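Local coordinates for protein cyclopropane mycolic acid synthase 3 (Mycobacterium tuberculosis, PDB 1L1E) that probably converts a double bond of alpha mycolic acids into a cyclopropane ring at the proximal position, using a methylene group from S-adenosyl-L-methionine, at residues D21-R24 and L25-D28. Numbering follows the deposited sequence.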
# COMPACT_ATOMS: atom_id res chain seq x y z
N ASP A 21 -17.57 4.55 5.86
CA ASP A 21 -18.69 3.69 5.53
C ASP A 21 -18.76 3.56 4.01
O ASP A 21 -19.42 2.67 3.48
CB ASP A 21 -19.98 4.28 6.08
CG ASP A 21 -20.81 3.25 6.84
OD1 ASP A 21 -20.25 2.55 7.72
OD2 ASP A 21 -22.03 3.14 6.54
N PHE A 22 -18.05 4.46 3.31
CA PHE A 22 -18.00 4.42 1.86
C PHE A 22 -17.01 3.32 1.48
O PHE A 22 -17.31 2.47 0.64
CB PHE A 22 -17.53 5.75 1.29
CG PHE A 22 -17.59 5.81 -0.21
CD1 PHE A 22 -18.81 6.02 -0.86
CD2 PHE A 22 -16.45 5.62 -0.98
CE1 PHE A 22 -18.89 6.04 -2.25
CE2 PHE A 22 -16.52 5.63 -2.37
CZ PHE A 22 -17.74 5.84 -3.00
N PHE A 23 -15.84 3.35 2.10
CA PHE A 23 -14.82 2.34 1.81
C PHE A 23 -15.30 0.95 2.16
O PHE A 23 -15.02 -0.02 1.44
CB PHE A 23 -13.53 2.63 2.58
CG PHE A 23 -12.78 3.83 2.09
CD1 PHE A 23 -12.81 5.03 2.79
CD2 PHE A 23 -12.04 3.76 0.91
CE1 PHE A 23 -12.13 6.13 2.33
CE2 PHE A 23 -11.35 4.87 0.43
CZ PHE A 23 -11.40 6.06 1.15
N ARG A 24 -16.02 0.82 3.26
CA ARG A 24 -16.51 -0.49 3.66
C ARG A 24 -17.46 -1.10 2.62
O ARG A 24 -17.79 -2.29 2.69
CB ARG A 24 -17.18 -0.41 5.03
CG ARG A 24 -16.20 -0.22 6.18
CD ARG A 24 -16.91 -0.31 7.52
NE ARG A 24 -17.55 -1.62 7.68
CZ ARG A 24 -18.46 -1.91 8.60
NH1 ARG A 24 -18.85 -0.99 9.47
NH2 ARG A 24 -18.97 -3.14 8.67
N LEU A 25 -17.88 -0.29 1.64
CA LEU A 25 -18.76 -0.78 0.60
C LEU A 25 -18.03 -1.59 -0.47
O LEU A 25 -18.67 -2.29 -1.27
CB LEU A 25 -19.52 0.37 -0.07
CG LEU A 25 -20.60 1.04 0.80
CD1 LEU A 25 -21.28 2.14 0.00
CD2 LEU A 25 -21.62 -0.00 1.27
N PHE A 26 -16.70 -1.50 -0.52
CA PHE A 26 -15.97 -2.29 -1.52
C PHE A 26 -14.73 -3.02 -0.99
O PHE A 26 -14.34 -4.05 -1.54
CB PHE A 26 -15.64 -1.44 -2.77
CG PHE A 26 -14.66 -0.32 -2.54
CD1 PHE A 26 -13.29 -0.55 -2.60
CD2 PHE A 26 -15.12 0.98 -2.32
CE1 PHE A 26 -12.39 0.50 -2.44
CE2 PHE A 26 -14.22 2.03 -2.16
CZ PHE A 26 -12.85 1.79 -2.22
N LEU A 27 -14.13 -2.52 0.08
CA LEU A 27 -12.96 -3.21 0.64
C LEU A 27 -13.42 -4.49 1.34
O LEU A 27 -14.59 -4.63 1.71
CB LEU A 27 -12.24 -2.31 1.65
CG LEU A 27 -11.75 -0.93 1.17
CD1 LEU A 27 -11.09 -0.19 2.31
CD2 LEU A 27 -10.79 -1.11 0.02
N ASP A 28 -12.51 -5.44 1.51
CA ASP A 28 -12.84 -6.68 2.20
C ASP A 28 -13.02 -6.34 3.69
O ASP A 28 -12.78 -5.20 4.09
CB ASP A 28 -11.72 -7.70 2.00
CG ASP A 28 -10.48 -7.34 2.78
OD1 ASP A 28 -9.83 -6.32 2.46
OD2 ASP A 28 -10.15 -8.09 3.73
O HOH W 1 -15.70 -3.79 4.32
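Phe23 O takes two backbone N-H groups as the chain turns out of helix 20-23. Leu27 N points at it almost head-on, 3.0 Å away with a C=O...N angle of 171°, whereas Phe26 N, also 3.0 Å from Phe23 O, comes from above the carbonyl plane. One residue earlier, Leu25 N donates to Phe22 O at 3.0 Å, again from above the plane, in a more bent bond. Helix-like i+3 and i+4 pairing thus continues into the turn. A water lies 3.0 Å from both Arg24 O and Leu27 O and is placed to donate to either, though it has more acceptors nearby than protons to give. Just beyond, Asp28 OD2 is hydrogen-bonded to Thr30 OG1 and Asp28 OD1 to Thr32 N.

Leu25 CG packs 3.4 Å from Asp21 O. Phe26, whose CG sits between its backbone N and carbonyl carbon (chi1 67°), sets one ring face over Phe23 O, which lies toward the rim, and brings CZ to 3.8 Å from Phe23 CD2. Leu27 CD1 meets Phe23 CB at 3.7 Å.

Phe22 and Leu25 rest on helix 247-253, and Phe26 packs against helix 229-245, edge-to-face with Trp239. Phe23 reaches Trp75 and Leu27 Tyr33, both probable cofactor-binding residues, placing the turn between these helices and the S-adenosyl-L-homocysteine pocket.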